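Local coordinates for N-acetylmuramoyl-L-alanine amidase (Mycobacteroides abscessus, PDB 7AGL), which probably cleaves the amide bond between N-acetylmuramic acid and L-alanine in peptidoglycan, as expected of a zinc-dependent amidase, at residues E51-F54 / T55-V59; Q130-P133 / T134-A138; L83-I87 / D88-E92; Q189-A192 / M193-P197; G199-K202 / Y203-V207. All coordinates share one frame; numbering follows the deposited sequence.

Contact 1 (E51-F54 / T55-V59); sequences EHTF and TWNTV. With ZN (zinc ion), chain B.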
# COMPACT_ATOMS: atom_id res chain seq x y z
N GLU A 51 -11.76 3.70 -3.76
CA GLU A 51 -10.42 3.23 -3.42
C GLU A 51 -10.44 2.39 -2.15
O GLU A 51 -9.81 1.33 -2.09
CB GLU A 51 -9.48 4.42 -3.23
CG GLU A 51 -8.07 3.93 -2.93
CD GLU A 51 -7.09 5.04 -2.67
OE1 GLU A 51 -5.96 4.70 -2.31
OE2 GLU A 51 -7.42 6.23 -2.87
N HIS A 52 -11.17 2.84 -1.12
CA HIS A 52 -11.12 2.11 0.14
C HIS A 52 -11.67 0.69 0.01
O HIS A 52 -11.21 -0.21 0.71
CB HIS A 52 -11.87 2.88 1.24
CG HIS A 52 -13.34 3.06 1.01
ND1 HIS A 52 -14.29 2.12 1.37
CD2 HIS A 52 -14.04 4.13 0.55
CE1 HIS A 52 -15.50 2.60 1.12
NE2 HIS A 52 -15.38 3.81 0.61
N THR A 53 -12.62 0.47 -0.89
CA THR A 53 -13.14 -0.88 -1.10
C THR A 53 -12.16 -1.73 -1.91
O THR A 53 -11.95 -2.91 -1.61
CB THR A 53 -14.49 -0.80 -1.79
OG1 THR A 53 -15.36 0.00 -0.99
CG2 THR A 53 -15.09 -2.19 -1.95
N PHE A 54 -11.54 -1.12 -2.93
CA PHE A 54 -10.53 -1.84 -3.69
C PHE A 54 -9.38 -2.30 -2.80
O PHE A 54 -8.92 -3.45 -2.90
CB PHE A 54 -9.99 -0.96 -4.83
CG PHE A 54 -8.71 -1.49 -5.42
CD1 PHE A 54 -8.73 -2.59 -6.29
CD2 PHE A 54 -7.47 -0.92 -5.08
CE1 PHE A 54 -7.56 -3.10 -6.81
CE2 PHE A 54 -6.30 -1.43 -5.60
CZ PHE A 54 -6.33 -2.51 -6.48
N THR A 55 -8.88 -1.41 -1.94
CA THR A 55 -7.71 -1.77 -1.14
C THR A 55 -8.10 -2.82 -0.10
O THR A 55 -7.36 -3.78 0.13
CB THR A 55 -7.09 -0.53 -0.45
OG1 THR A 55 -8.01 0.03 0.50
CG2 THR A 55 -6.70 0.55 -1.48
N TRP A 56 -9.28 -2.68 0.49
CA TRP A 56 -9.78 -3.68 1.44
C TRP A 56 -9.84 -5.07 0.81
O TRP A 56 -9.28 -6.03 1.33
CB TRP A 56 -11.17 -3.24 1.93
CG TRP A 56 -11.89 -4.24 2.77
CD1 TRP A 56 -13.03 -4.93 2.45
CD2 TRP A 56 -11.55 -4.63 4.11
NE1 TRP A 56 -13.42 -5.72 3.52
CE2 TRP A 56 -12.52 -5.56 4.54
CE3 TRP A 56 -10.52 -4.28 4.99
CZ2 TRP A 56 -12.48 -6.15 5.80
CZ3 TRP A 56 -10.47 -4.87 6.22
CH2 TRP A 56 -11.45 -5.78 6.63
N ASN A 57 -10.52 -5.18 -0.33
CA ASN A 57 -10.71 -6.49 -0.94
C ASN A 57 -9.39 -7.06 -1.44
O ASN A 57 -9.16 -8.27 -1.34
CB ASN A 57 -11.75 -6.39 -2.04
CG ASN A 57 -13.16 -6.43 -1.46
OD1 ASN A 57 -13.87 -5.44 -1.47
ND2 ASN A 57 -13.54 -7.57 -0.91
N THR A 58 -8.50 -6.22 -1.98
CA THR A 58 -7.22 -6.75 -2.42
C THR A 58 -6.38 -7.22 -1.24
O THR A 58 -5.75 -8.28 -1.32
CB THR A 58 -6.48 -5.71 -3.25
OG1 THR A 58 -7.32 -5.35 -4.35
CG2 THR A 58 -5.16 -6.29 -3.79
N VAL A 59 -6.38 -6.47 -0.13
CA VAL A 59 -5.64 -6.90 1.06
C VAL A 59 -6.20 -8.22 1.59
O VAL A 59 -5.43 -9.09 2.03
CB VAL A 59 -5.64 -5.79 2.13
CG1 VAL A 59 -5.29 -6.37 3.51
CG2 VAL A 59 -4.64 -4.69 1.70
ZN ZN B . -4.75 6.14 -1.33
O HOH W 1 -3.78 8.07 -0.73
O HOH W 2 -3.91 6.64 -3.27
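Glu-51 and Thr-55 meet one turn apart at the start of helix 51-68, which delivers a ligand to the zinc of this amidase domain, built of helices packed on a mixed six-stranded sheet. Glu-51 OE1 binds the metal at 2.1 Å, alongside two waters and the side chains of His-16 and His-106. The side chain is fully extended, with CG trans to the backbone N (chi1 -177°), which carries the carboxylate off the helix end to the metal. Both oxygens have further partners: Ala-107 N bonds to OE1, and Thr-43 N to OE2, so the rotation of the group appears well fixed.

Behind the carboxylate, the methyl Thr-55 CG2 lies 3.9 Å from Glu-51 CG and packs against the methylene part of the ligand. Thr-55 OG1 bonds to Gly-15 O, the residue before His-16, which probably helps position both ligands. The backbone bond from Thr-55 N to Glu-51 O, 2.9 Å long, ties the two residues together.

Farther along, Phe-54 packs its side chain on Ala-107 of strand 101-108. Phe-54 O takes two bonds from one residue: Thr-58 N and Thr-58 OG1 reach it from opposite faces of the carbonyl plane, each at 2.9 Å. The same hydroxyl stands over one ring face near its rim, 3.3 Å from Thr-58 OG1 to Phe-54 CE1.

Contact 2 (Q130-P133 / T134-A138); sequences QGEP and TLRFA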
# COMPACT_ATOMS: atom_id res chain seq x y z
N GLN A 130 14.95 2.38 7.05
CA GLN A 130 14.39 2.99 5.85
C GLN A 130 15.42 3.17 4.74
O GLN A 130 15.06 3.63 3.65
CB GLN A 130 13.76 4.34 6.21
CG GLN A 130 12.50 4.21 7.05
CD GLN A 130 11.96 5.57 7.43
OE1 GLN A 130 12.30 6.57 6.80
NE2 GLN A 130 11.09 5.60 8.44
N GLY A 131 16.68 2.80 4.99
CA GLY A 131 17.70 2.83 3.97
C GLY A 131 17.71 1.56 3.14
O GLY A 131 16.67 1.18 2.57
N GLU A 132 18.85 0.87 3.10
CA GLU A 132 19.01 -0.30 2.24
C GLU A 132 17.92 -1.36 2.42
O GLU A 132 17.44 -1.89 1.41
CB GLU A 132 20.41 -0.91 2.45
CG GLU A 132 20.78 -2.03 1.49
CD GLU A 132 20.16 -3.39 1.84
OE1 GLU A 132 19.81 -3.61 3.03
OE2 GLU A 132 20.02 -4.23 0.92
N PRO A 133 17.50 -1.73 3.64
CA PRO A 133 16.45 -2.76 3.75
C PRO A 133 15.17 -2.37 3.05
O PRO A 133 14.46 -3.24 2.53
CB PRO A 133 16.23 -2.89 5.26
CG PRO A 133 17.55 -2.48 5.85
CD PRO A 133 18.04 -1.37 4.97
N THR A 134 14.83 -1.08 3.05
CA THR A 134 13.58 -0.61 2.47
C THR A 134 13.71 -0.34 0.98
O THR A 134 12.81 -0.68 0.21
CB THR A 134 13.13 0.64 3.23
OG1 THR A 134 12.75 0.25 4.56
CG2 THR A 134 11.93 1.32 2.54
N LEU A 135 14.83 0.25 0.55
CA LEU A 135 15.08 0.40 -0.87
C LEU A 135 15.11 -0.96 -1.57
O LEU A 135 14.57 -1.11 -2.67
CB LEU A 135 16.40 1.15 -1.10
CG LEU A 135 16.73 1.50 -2.55
CD1 LEU A 135 15.57 2.29 -3.18
CD2 LEU A 135 18.02 2.30 -2.62
N ARG A 136 15.75 -1.96 -0.95
CA ARG A 136 15.74 -3.30 -1.53
C ARG A 136 14.32 -3.85 -1.63
O ARG A 136 13.96 -4.47 -2.63
CB ARG A 136 16.64 -4.23 -0.72
CG ARG A 136 16.55 -5.71 -1.11
CD ARG A 136 17.64 -6.56 -0.45
NE ARG A 136 18.02 -6.07 0.87
CZ ARG A 136 17.58 -6.58 2.02
NH1 ARG A 136 16.75 -7.62 2.04
NH2 ARG A 136 17.99 -6.05 3.18
N PHE A 137 13.50 -3.63 -0.59
CA PHE A 137 12.09 -4.04 -0.65
C PHE A 137 11.38 -3.37 -1.82
O PHE A 137 10.67 -4.03 -2.58
CB PHE A 137 11.40 -3.70 0.68
CG PHE A 137 10.06 -4.39 0.89
CD1 PHE A 137 9.63 -5.42 0.06
CD2 PHE A 137 9.23 -3.99 1.93
CE1 PHE A 137 8.40 -6.05 0.28
CE2 PHE A 137 8.01 -4.59 2.15
CZ PHE A 137 7.59 -5.62 1.33
N ALA A 138 11.58 -2.06 -1.97
CA ALA A 138 10.91 -1.32 -3.04
C ALA A 138 11.30 -1.84 -4.42
O ALA A 138 10.44 -2.08 -5.27
CB ALA A 138 11.23 0.17 -2.92
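Glu-132 and Arg-136 form a salt bridge across the first turn of helix 132-147. The arginine begins at Arg-136 CB, which lies 3.3 Å from Glu-132 O, the carbonyl that also accepts the backbone N-H of Arg-136. From there the chain runs straight through CG, then folds at chi3 (32°), which swings the guanidinium back along the helix toward its start. Arg-136 CD passes 3.6 Å from Glu-132 OE2. At the head of the group, Arg-136 NE reaches Glu-132 OE2 at 2.7 Å, and Arg-136 NH2 reaches Glu-132 OE1 at 3.0 Å with an almost straight N-H (175°).

The grip is therefore side-on and bidentate. The two planes are only 20° apart, and both oxygens are met on their syn sides, although NE comes in somewhat out of the carboxylate plane. Two bonds of this kind hold both flat groups against rotation. Arg-136 NH2 also comes within 4.2 Å of Pro-133 CB, so the proline ring borders the pair.

Gly-131 occupies the N-cap position. Gly-131 O accepts both Thr-134 N and Leu-135 N. Thr-134 OG1 turns back to Val-129 O.

Helix 132-147 is the connection of a beta-alpha-beta unit between strands 118-122 and 161-164. The salt bridge lies on its exposed side; on the buried side Ala-138 meets strands 118-122 and 177-184, while Phe-137 packs on strand 101-108 and stacks with Tyr-214 of helix 197-215.

Contact 3 (L83-I87 / D88-E92); sequences LGPCI and DKRAE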
# COMPACT_ATOMS: atom_id res chain seq x y z
N LEU A 83 -15.38 4.36 10.34
CA LEU A 83 -14.12 5.07 10.58
C LEU A 83 -13.02 4.07 10.93
O LEU A 83 -13.25 3.13 11.70
CB LEU A 83 -14.32 6.07 11.72
CG LEU A 83 -13.24 7.15 11.91
CD1 LEU A 83 -13.36 8.22 10.84
CD2 LEU A 83 -13.38 7.77 13.29
N GLY A 84 -11.86 4.23 10.30
CA GLY A 84 -10.70 3.41 10.59
C GLY A 84 -9.60 4.24 11.23
O GLY A 84 -9.78 5.43 11.52
N PRO A 85 -8.43 3.64 11.49
CA PRO A 85 -7.39 4.35 12.23
C PRO A 85 -6.72 5.43 11.40
O PRO A 85 -6.58 5.31 10.18
CB PRO A 85 -6.39 3.25 12.61
CG PRO A 85 -7.15 1.97 12.46
CD PRO A 85 -8.12 2.21 11.34
N CYS A 86 -6.29 6.50 12.09
CA CYS A 86 -5.52 7.57 11.47
C CYS A 86 -4.19 7.03 10.91
O CYS A 86 -3.70 5.99 11.33
CB CYS A 86 -5.22 8.67 12.49
SG CYS A 86 -6.66 9.58 13.12
N ILE A 87 -3.58 7.80 10.00
CA ILE A 87 -2.36 7.32 9.36
C ILE A 87 -1.23 7.12 10.36
O ILE A 87 -0.41 6.21 10.20
CB ILE A 87 -1.91 8.23 8.20
CG1 ILE A 87 -1.72 9.68 8.66
CG2 ILE A 87 -2.88 8.13 7.03
CD1 ILE A 87 -1.31 10.64 7.55
N ASP A 88 -1.13 7.97 11.39
CA ASP A 88 -0.05 7.75 12.36
C ASP A 88 -0.34 6.52 13.22
O ASP A 88 0.56 5.71 13.46
CB ASP A 88 0.20 9.01 13.23
CG ASP A 88 -1.00 9.46 14.06
OD1 ASP A 88 -2.17 9.24 13.67
OD2 ASP A 88 -0.76 10.10 15.14
N LYS A 89 -1.60 6.35 13.63
CA LYS A 89 -1.99 5.15 14.37
C LYS A 89 -1.75 3.87 13.56
O LYS A 89 -1.36 2.84 14.11
CB LYS A 89 -3.46 5.26 14.76
CG LYS A 89 -3.95 4.13 15.61
CD LYS A 89 -3.18 4.13 16.91
CE LYS A 89 -3.70 3.09 17.84
NZ LYS A 89 -2.97 3.11 19.13
N ARG A 90 -2.00 3.91 12.25
CA ARG A 90 -1.74 2.72 11.44
C ARG A 90 -0.27 2.34 11.48
O ARG A 90 0.07 1.15 11.55
CB ARG A 90 -2.19 2.96 10.00
CG ARG A 90 -3.71 2.98 9.88
CD ARG A 90 -4.13 3.19 8.42
NE ARG A 90 -5.56 3.40 8.35
CZ ARG A 90 -6.38 2.94 7.40
NH1 ARG A 90 -5.92 2.22 6.38
NH2 ARG A 90 -7.68 3.21 7.49
N ALA A 91 0.63 3.32 11.38
CA ALA A 91 2.05 3.00 11.48
C ALA A 91 2.39 2.45 12.86
O ALA A 91 3.21 1.53 12.98
CB ALA A 91 2.89 4.24 11.17
N GLU A 92 1.76 3.00 13.91
CA GLU A 92 1.98 2.47 15.25
C GLU A 92 1.52 1.03 15.35
O GLU A 92 2.21 0.17 15.92
CB GLU A 92 1.25 3.34 16.29
CG GLU A 92 1.20 2.70 17.70
CD GLU A 92 0.35 3.47 18.73
OE1 GLU A 92 -0.34 4.45 18.38
OE2 GLU A 92 0.39 3.08 19.92
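Arg-90 reaches back to Pro-85 where a loop enters helix 87-96, with Cys-86 at the N-cap position of that helix.

Polar bonds come first. Arg-90 NE donates to Pro-85 O at 2.8 Å, a fairly straight bond (165°) whose acceptor lies close to the guanidinium plane. CG anti to the carbonyl carbon (chi1 -72°) and a chain extended as far as NE bring that nitrogen to the proline carbonyl. Its other nitrogens are occupied as well: NH1 makes a salt bridge with Asp-13 and a bond to Pro-14 O, and NH2 bonds to His-16 O. Because His-16 is a zinc ligand, Arg-90 can be counted as a second-shell residue that probably helps hold its backbone; its side chain is about 9 Å from the metal. On the backbone, Arg-90 N bonds to Cys-86 O at 2.8 Å, and Ala-91 N to Ile-87 O at 3.3 Å.

Apolar contacts follow the same path. Pro-85 CB lies 3.8 Å from Arg-90 CG and 4.0 Å from Lys-89 CG, so the proline ring sits across the aliphatic roots of two charged chains. Lys-89 bends at chi2, and Lys-89 NZ forms a salt bridge with Glu-92 OE1 whose hydrogen bond is weak.

A disulfide, Cys-86 SG to Cys-38 SG, tethers the start of the helix, and Ile-87 and Cys-38 share backbone bonding. Beside it, Asp-88 OD1 approaches Cys-86 CB to 3.3 Å.

Contact 4 (Q189-A192 / M193-P197); sequences QDSA and MMTSP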
# COMPACT_ATOMS: atom_id res chain seq x y z
N GLN A 189 -8.36 1.08 -18.33
CA GLN A 189 -7.82 -0.27 -18.18
C GLN A 189 -7.62 -0.65 -16.71
O GLN A 189 -7.96 -1.77 -16.29
CB GLN A 189 -6.50 -0.35 -18.95
CG GLN A 189 -5.78 -1.64 -18.89
CD GLN A 189 -4.35 -1.50 -19.44
OE1 GLN A 189 -4.02 -0.54 -20.15
NE2 GLN A 189 -3.50 -2.45 -19.10
N ASP A 190 -7.05 0.26 -15.91
CA ASP A 190 -6.87 -0.05 -14.50
C ASP A 190 -8.21 -0.17 -13.77
O ASP A 190 -8.38 -1.05 -12.92
CB ASP A 190 -6.00 1.02 -13.83
CG ASP A 190 -4.53 0.93 -14.23
OD1 ASP A 190 -4.12 -0.05 -14.92
OD2 ASP A 190 -3.77 1.85 -13.86
N SER A 191 -9.16 0.73 -14.05
CA SER A 191 -10.47 0.61 -13.42
C SER A 191 -11.09 -0.76 -13.71
O SER A 191 -11.66 -1.40 -12.82
CB SER A 191 -11.40 1.72 -13.92
OG SER A 191 -12.75 1.47 -13.50
N ALA A 192 -11.04 -1.20 -14.97
CA ALA A 192 -11.59 -2.50 -15.30
C ALA A 192 -10.94 -3.60 -14.47
O ALA A 192 -11.63 -4.48 -13.94
CB ALA A 192 -11.41 -2.78 -16.80
N MET A 193 -9.61 -3.56 -14.33
CA MET A 193 -8.93 -4.61 -13.56
C MET A 193 -9.25 -4.50 -12.07
O MET A 193 -9.43 -5.52 -11.40
CB MET A 193 -7.42 -4.55 -13.81
CG MET A 193 -6.69 -5.81 -13.34
SD MET A 193 -4.97 -5.86 -13.91
CE MET A 193 -4.32 -7.14 -12.84
N MET A 194 -9.33 -3.27 -11.54
CA MET A 194 -9.66 -3.09 -10.12
C MET A 194 -11.07 -3.53 -9.79
O MET A 194 -11.34 -3.99 -8.67
CB MET A 194 -9.51 -1.62 -9.73
CG MET A 194 -8.08 -1.18 -9.74
SD MET A 194 -7.96 0.61 -9.65
CE MET A 194 -6.19 0.75 -9.67
N THR A 195 -12.00 -3.35 -10.73
CA THR A 195 -13.39 -3.70 -10.51
C THR A 195 -13.66 -5.18 -10.75
O THR A 195 -14.76 -5.66 -10.45
CB THR A 195 -14.25 -2.80 -11.41
OG1 THR A 195 -13.85 -1.43 -11.24
CG2 THR A 195 -15.74 -2.91 -11.10
N SER A 196 -12.68 -5.93 -11.24
CA SER A 196 -12.82 -7.35 -11.57
C SER A 196 -12.37 -8.20 -10.40
O SER A 196 -11.24 -8.01 -9.93
CB SER A 196 -11.97 -7.71 -12.78
OG SER A 196 -12.41 -7.08 -13.98
N PRO A 197 -13.16 -9.17 -9.93
CA PRO A 197 -12.65 -10.08 -8.89
C PRO A 197 -11.32 -10.72 -9.29
O PRO A 197 -10.40 -10.78 -8.47
CB PRO A 197 -13.77 -11.10 -8.73
CG PRO A 197 -15.03 -10.37 -9.16
CD PRO A 197 -14.57 -9.47 -10.29
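The flat peptide carbonyl of Ser-191 is met on both faces by Thr-195. The amide N approaches one face, 2.9 Å from Thr-195 N to Ser-191 O, while the hydroxyl comes from the opposite face, 2.7 Å from Thr-195 OG1 to Ser-191 O. The tilts from the carbonyl plane are 22° and 34°, so neither donor lies in it. OG1 is anti to the carbonyl carbon, beside the backbone N (chi1 -50°), which turns it back to Ser-191 O.

The next carbonyl, Ala-192 O, accepts Ser-196 OG at 2.7 Å, again tilted from its plane. Two hydroxyls thus add bonds to carbonyls four residues earlier.

The carboxylate of Asp-190 has its partners elsewhere, with OD2 accepting from Asn-184 N and Gly-116 N. Met-194 instead touches the backbone and CB of this residue: Met-194 CG is 3.2 Å from Asp-190 O, and the terminal Met-194 CE stands 4.2 Å from Asp-190 CB. The extended thioether side chain also touches Met-185 and Tyr-203.

Backbone bonds from Met-193 N to Gln-189 O and from Met-194 N to Asp-190 O complete the turn. This is the C-terminal end of a short helix joined by a tight turn to another: Ser-196 holds the N-cap position of helix 197-215, without its hydroxyl capping the helix, and Pro-197 begins that helix.

Contact 5 (G199-K202 / Y203-V207); sequences GRSK and YAQAV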
# COMPACT_ATOMS: atom_id res chain seq x y z
N GLY A 199 -9.19 -9.59 -11.47
CA GLY A 199 -8.18 -8.54 -11.48
C GLY A 199 -7.58 -8.31 -10.11
O GLY A 199 -6.35 -8.21 -9.96
N ARG A 200 -8.42 -8.26 -9.08
CA ARG A 200 -7.92 -8.08 -7.72
C ARG A 200 -7.09 -9.28 -7.29
O ARG A 200 -6.06 -9.11 -6.62
CB ARG A 200 -9.09 -7.83 -6.77
CG ARG A 200 -9.80 -6.51 -7.08
CD ARG A 200 -10.82 -6.15 -6.01
NE ARG A 200 -11.96 -7.09 -5.91
CZ ARG A 200 -13.08 -6.95 -6.61
NH1 ARG A 200 -13.18 -5.92 -7.45
NH2 ARG A 200 -14.09 -7.81 -6.47
N SER A 201 -7.50 -10.48 -7.71
CA SER A 201 -6.70 -11.67 -7.44
C SER A 201 -5.32 -11.57 -8.09
O SER A 201 -4.30 -11.88 -7.45
CB SER A 201 -7.46 -12.91 -7.91
OG SER A 201 -6.72 -14.08 -7.63
N LYS A 202 -5.26 -11.14 -9.35
CA LYS A 202 -3.96 -10.99 -10.02
C LYS A 202 -3.08 -9.94 -9.35
O LYS A 202 -1.87 -10.14 -9.19
CB LYS A 202 -4.16 -10.62 -11.50
CG LYS A 202 -4.50 -11.77 -12.39
CD LYS A 202 -4.41 -11.32 -13.84
CE LYS A 202 -3.39 -12.14 -14.61
NZ LYS A 202 -3.75 -13.59 -14.60
N TYR A 203 -3.66 -8.79 -8.97
CA TYR A 203 -2.91 -7.82 -8.18
C TYR A 203 -2.35 -8.45 -6.91
O TYR A 203 -1.18 -8.27 -6.56
CB TYR A 203 -3.80 -6.64 -7.79
CG TYR A 203 -4.05 -5.60 -8.85
CD1 TYR A 203 -3.02 -5.10 -9.65
CD2 TYR A 203 -5.34 -5.10 -9.04
CE1 TYR A 203 -3.27 -4.12 -10.61
CE2 TYR A 203 -5.59 -4.13 -9.99
CZ TYR A 203 -4.55 -3.65 -10.77
OH TYR A 203 -4.83 -2.68 -11.72
N ALA A 204 -3.20 -9.19 -6.19
CA ALA A 204 -2.78 -9.75 -4.91
C ALA A 204 -1.66 -10.76 -5.10
O ALA A 204 -0.69 -10.76 -4.33
CB ALA A 204 -3.98 -10.39 -4.19
N GLN A 205 -1.80 -11.65 -6.09
CA GLN A 205 -0.76 -12.66 -6.34
C GLN A 205 0.58 -12.00 -6.62
O GLN A 205 1.63 -12.47 -6.16
CB GLN A 205 -1.16 -13.54 -7.52
CG GLN A 205 -2.33 -14.43 -7.24
CD GLN A 205 -2.70 -15.23 -8.46
OE1 GLN A 205 -1.85 -15.91 -9.05
NE2 GLN A 205 -3.97 -15.15 -8.87
N ALA A 206 0.55 -10.90 -7.37
CA ALA A 206 1.79 -10.21 -7.74
C ALA A 206 2.44 -9.58 -6.51
O ALA A 206 3.65 -9.68 -6.33
CB ALA A 206 1.51 -9.15 -8.80
N VAL A 207 1.63 -8.93 -5.66
CA VAL A 207 2.16 -8.39 -4.41
C VAL A 207 2.76 -9.51 -3.56
O VAL A 207 3.85 -9.35 -2.99
CB VAL A 207 1.05 -7.63 -3.66
CG1 VAL A 207 1.50 -7.25 -2.24
CG2 VAL A 207 0.66 -6.39 -4.48
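Tyr-203 packs closely on Gly-199, one turn before it. The ring leaves the helix beside the backbone N (chi1 -78°), and Tyr-203 CD2 comes 3.4 Å from Gly-199 O. Tyr-203 N donates to Gly-199 O at 2.9 Å. Ala-204 is equally close-set, with Ala-204 CB 3.4 Å from Arg-200 O, and both it and Ala-206 are buried.

The other flank is more polar and faces solvent. Gln-205 NE2 donates to Ser-201 OG over 3.2 Å, a bond bent to 152° with the acceptor near the amide plane. The serine hydroxyl stands trans to its backbone N (chi1 -179°), which turns it along the helix toward Gln-205. Gln-205 CG leans on Ser-201 O at 3.2 Å. Lys-202 is exposed, its chain bent twice toward the end, and its side chain adds little across the turn.

Arg-200 has its polar partner outside the turn, NH1 bonding to Met-194 O, and its chain also touches helix 51-68. That helix lies against Ala-204 through Leu-61, Ile-62 and Gln-65. Val-207 and Ala-206 rest on helix 132-147, and Tyr-203 abuts Met-193 of helix 188-195.

All five contacts are local turns that follow in series along the chain; none encloses or crosses another. Contact 1 opens helix 51-68 at the metal, and contact 3 ends the loop after strand 72-75, about 7 Å away at the nearest atoms. Contact 2 starts helix 132-147 on the opposite side of the chain's centre from contact 1, with the centres 25 Å apart. Contacts 4 and 5 end helix 188-195 and open helix 197-215, touching where Met-193 CG lies 3.6 Å from Gly-199 CA. Both also press on contact 1 through Phe-54, with Phe-54 CE1 3.5 Å from Met-194 CG and 3.7 Å from Tyr-203 CD2, joining three helices.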